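Local coordinates for chaperone SycD (Chlamydia pneumoniae, PDB 4NRH), which acts as a type III secretion chaperone of the LcrH/SycD family and forms a complex with the gatekeeper CopN that directs translocator secretion, at the interface of chains B and A. Residues are numbered along the deposited sequence; one frame, centred on the assembly and turned at random. Chains: chain A, Chaperone SycD; chain B, CopN.

The interface of chains B and A. Residues chain B 277-279, 281; chain A 26-28, 34, 49, 88.
B:Ser278 pushes its short side chain against chain A, the hydroxyl meeting the backbone of A:Pro26 and the CB methylene meeting the phenol of A:Tyr49. Two direct hydrogen bonds run from CopN side chains to chaperone backbone carbonyls. B:Ser278 OG, held between its own backbone N and carbonyl carbon (chi1 71°), donates to A:Pro26 O at 2.9 Å, approaching from a position tilted out of the carbonyl plane. The B:Arg279 chain runs extended from CG to NE, its aliphatic part alongside A:Phe27 O, and the guanidinium is then turned (last torsion 87°) to bring NH1 to that oxygen. The bond from NH1 to A:Phe27 O measures 2.8 Å, nearly end-on to the carbonyl, though bent to 139° at the hydrogen. Within CopN, B:Ser277 OG accepts the backbone N of B:Arg279 at 3.1 Å and caps the start of the 3-10 helix 278-280.

Water extends the grip on the B:Ser278 backbone. Water 2 joins its N to A:Pro26 O, so that carbonyl is engaged by both the serine hydroxyl and the water. Water 1 lies 2.8 Å from B:Ser278 O and also meets the phenol oxygens of A:Tyr34 and A:Tyr49, bridging the two hydroxyls to that carbonyl.

Apolar packing centres on CB of B:Ser278. It comes over one face of A:Tyr49 at the hydroxyl end, 3.4 Å from CZ, and lies in plane at the edge of the A:Phe88 ring. A:Phe88 is on that same face of A:Tyr49; the two rings lie nearly parallel but offset, meeting at their rims beside B:Ser278.

A separate contact sets the in-plane edge of the A:Tyr34 ring beside the carbonyl oxygen B:Phe281 O, CE1 being 3.4 Å away, while A:Pro28 CG lies over one of the ring's faces.

This patch of the chaperone–gatekeeper interface docks the CopN turn between helices 259-272 and 284-301 onto SycD, with CopN side chains meeting chaperone backbone carbonyls and water linking the B:Ser278 backbone to A:Pro26 O and two tyrosine hydroxyls. It probably helps align the two proteins in the complex.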
ATOM      1  N   SER B 277       8.628   3.152   0.911  1.00 38.77           N
ATOM      2  CA  SER B 277       7.226   3.179   1.316  1.00 39.11           C
ATOM      3  C   SER B 277       7.013   2.836   2.788  1.00 42.57           C
ATOM      4  O   SER B 277       7.640   1.921   3.321  1.00 35.04           O
ATOM      5  CB  SER B 277       6.411   2.221   0.449  1.00 38.70           C
ATOM      6  OG  SER B 277       5.073   2.134   0.910  1.00 33.62           O
ATOM      7  N   SER B 278       6.125   3.586   3.433  1.00 38.70           N
ATOM      8  CA  SER B 278       5.772   3.352   4.829  1.00 34.55           C
ATOM      9  C   SER B 278       5.093   1.997   5.003  1.00 37.83           C
ATOM     10  O   SER B 278       5.121   1.409   6.084  1.00 39.36           O
ATOM     11  CB  SER B 278       4.858   4.466   5.342  1.00 36.06           C
ATOM     12  OG  SER B 278       3.565   4.377   4.770  1.00 31.40           O
ATOM     13  N   ARG B 279       4.481   1.513   3.927  1.00 40.26           N
ATOM     14  CA  ARG B 279       3.768   0.240   3.935  1.00 32.89           C
ATOM     15  C   ARG B 279       4.711  -0.946   4.150  1.00 32.32           C
ATOM     16  O   ARG B 279       4.280  -2.028   4.548  1.00 33.94           O
ATOM     17  CB  ARG B 279       2.992   0.071   2.627  1.00 28.72           C
ATOM     18  CG  ARG B 279       1.937  -1.018   2.654  1.00 32.97           C
ATOM     19  CD  ARG B 279       1.180  -1.070   1.340  1.00 35.21           C
ATOM     20  NE  ARG B 279       0.218  -2.167   1.306  1.00 39.64           N
ATOM     21  CZ  ARG B 279      -1.029  -2.078   1.753  1.00 31.64           C
ATOM     22  NH1 ARG B 279      -1.469  -0.939   2.272  1.00 30.54           N
ATOM     23  NH2 ARG B 279      -1.837  -3.126   1.681  1.00 33.20           N
ATOM     24  N   PHE B 281       6.697  -1.356   6.466  1.00 35.73           N
ATOM     25  CA  PHE B 281       6.836  -1.639   7.890  1.00 36.04           C
ATOM     26  C   PHE B 281       5.484  -1.936   8.534  1.00 37.09           C
ATOM     27  O   PHE B 281       4.560  -1.126   8.467  1.00 43.57           O
ATOM     28  CB  PHE B 281       7.520  -0.465   8.597  1.00 34.01           C
ATOM     29  CG  PHE B 281       8.836  -0.073   7.978  1.00 31.67           C
ATOM     30  CD1 PHE B 281       8.883   0.834   6.932  1.00 35.90           C
ATOM     31  CD2 PHE B 281      10.022  -0.623   8.436  1.00 29.41           C
ATOM     32  CE1 PHE B 281      10.089   1.192   6.358  1.00 44.62           C
ATOM     33  CE2 PHE B 281      11.231  -0.268   7.866  1.00 37.29           C
ATOM     34  CZ  PHE B 281      11.264   0.640   6.825  1.00 41.62           C
TER
ATOM     35  N   PRO A  26       0.052   4.304  -0.428  1.00 41.31           N
ATOM     36  CA  PRO A  26       1.387   4.195   0.173  1.00 39.57           C
ATOM     37  C   PRO A  26       1.371   4.298   1.695  1.00 35.68           C
ATOM     38  O   PRO A  26       2.195   5.005   2.275  1.00 32.06           O
ATOM     39  CB  PRO A  26       2.134   5.381  -0.440  1.00 36.26           C
ATOM     40  CG  PRO A  26       1.069   6.402  -0.658  1.00 28.69           C
ATOM     41  CD  PRO A  26      -0.191   5.641  -0.997  1.00 29.62           C
ATOM     42  N   PHE A  27       0.442   3.591   2.328  1.00 37.59           N
ATOM     43  CA  PHE A  27       0.287   3.631   3.776  1.00 36.39           C
ATOM     44  C   PHE A  27      -0.033   2.238   4.306  1.00 39.84           C
ATOM     45  O   PHE A  27      -0.472   1.373   3.546  1.00 43.03           O
ATOM     46  CB  PHE A  27      -0.822   4.608   4.176  1.00 36.26           C
ATOM     47  CG  PHE A  27      -0.696   5.964   3.547  1.00 36.25           C
ATOM     48  CD1 PHE A  27       0.256   6.864   3.994  1.00 33.48           C
ATOM     49  CD2 PHE A  27      -1.541   6.346   2.518  1.00 40.02           C
ATOM     50  CE1 PHE A  27       0.369   8.117   3.421  1.00 33.42           C
ATOM     51  CE2 PHE A  27      -1.434   7.597   1.941  1.00 42.76           C
ATOM     52  CZ  PHE A  27      -0.478   8.483   2.394  1.00 42.12           C
ATOM     53  N   PRO A  28       0.195   2.010   5.609  1.00 33.05           N
ATOM     54  CA  PRO A  28      -0.261   0.756   6.219  1.00 32.95           C
ATOM     55  C   PRO A  28      -1.782   0.636   6.162  1.00 34.35           C
ATOM     56  O   PRO A  28      -2.479   1.647   6.252  1.00 42.32           O
ATOM     57  CB  PRO A  28       0.234   0.865   7.666  1.00 33.37           C
ATOM     58  CG  PRO A  28       1.363   1.842   7.611  1.00 35.10           C
ATOM     59  CD  PRO A  28       0.988   2.825   6.546  1.00 35.18           C
ATOM     60  N   TYR A  34      -0.463  -1.098  13.483  1.00 34.60           N
ATOM     61  CA  TYR A  34       0.802  -0.429  13.203  1.00 42.18           C
ATOM     62  C   TYR A  34       1.312   0.364  14.408  1.00 41.65           C
ATOM     63  O   TYR A  34       2.519   0.498  14.607  1.00 37.69           O
ATOM     64  CB  TYR A  34       0.638   0.485  11.983  1.00 37.46           C
ATOM     65  CG  TYR A  34       1.855   1.310  11.625  1.00 40.06           C
ATOM     66  CD1 TYR A  34       2.850   0.792  10.805  1.00 41.67           C
ATOM     67  CD2 TYR A  34       1.990   2.617  12.072  1.00 41.47           C
ATOM     68  CE1 TYR A  34       3.958   1.543  10.463  1.00 37.71           C
ATOM     69  CE2 TYR A  34       3.093   3.378  11.734  1.00 40.52           C
ATOM     70  CZ  TYR A  34       4.075   2.835  10.929  1.00 40.87           C
ATOM     71  OH  TYR A  34       5.177   3.586  10.589  1.00 44.00           O
ATOM     72  N   TYR A  49       6.936  11.136   9.134  1.00 36.05           N
ATOM     73  CA  TYR A  49       6.280  11.064   7.833  1.00 42.31           C
ATOM     74  C   TYR A  49       5.671  12.407   7.440  1.00 39.76           C
ATOM     75  O   TYR A  49       5.446  12.666   6.258  1.00 41.14           O
ATOM     76  CB  TYR A  49       5.228   9.953   7.821  1.00 37.43           C
ATOM     77  CG  TYR A  49       5.856   8.586   7.652  1.00 35.78           C
ATOM     78  CD1 TYR A  49       6.544   8.263   6.491  1.00 35.21           C
ATOM     79  CD2 TYR A  49       5.780   7.631   8.655  1.00 37.73           C
ATOM     80  CE1 TYR A  49       7.132   7.024   6.327  1.00 26.83           C
ATOM     81  CE2 TYR A  49       6.364   6.386   8.502  1.00 33.59           C
ATOM     82  CZ  TYR A  49       7.040   6.089   7.335  1.00 34.88           C
ATOM     83  OH  TYR A  49       7.621   4.854   7.173  1.00 32.50           O
ATOM     84  N   PHE A  88       0.424   8.933  13.126  1.00 33.06           N
ATOM     85  CA  PHE A  88       1.232   8.320  12.078  1.00 30.41           C
ATOM     86  C   PHE A  88       2.156   9.343  11.422  1.00 31.58           C
ATOM     87  O   PHE A  88       3.320   9.056  11.145  1.00 35.42           O
ATOM     88  CB  PHE A  88       0.331   7.663  11.025  1.00 31.26           C
ATOM     89  CG  PHE A  88       1.049   7.271   9.762  1.00 35.78           C
ATOM     90  CD1 PHE A  88       1.717   6.061   9.678  1.00 34.52           C
ATOM     91  CD2 PHE A  88       1.037   8.102   8.652  1.00 34.90           C
ATOM     92  CE1 PHE A  88       2.375   5.694   8.518  1.00 41.36           C
ATOM     93  CE2 PHE A  88       1.692   7.741   7.490  1.00 42.08           C
ATOM     94  CZ  PHE A  88       2.361   6.535   7.422  1.00 41.58           C
TER
HETATM   95  O   HOH W   1       6.214   2.781   8.301  1.00 33.66           O
HETATM   96  O   HOH W   2       5.088   5.688   1.900  1.00 41.75           O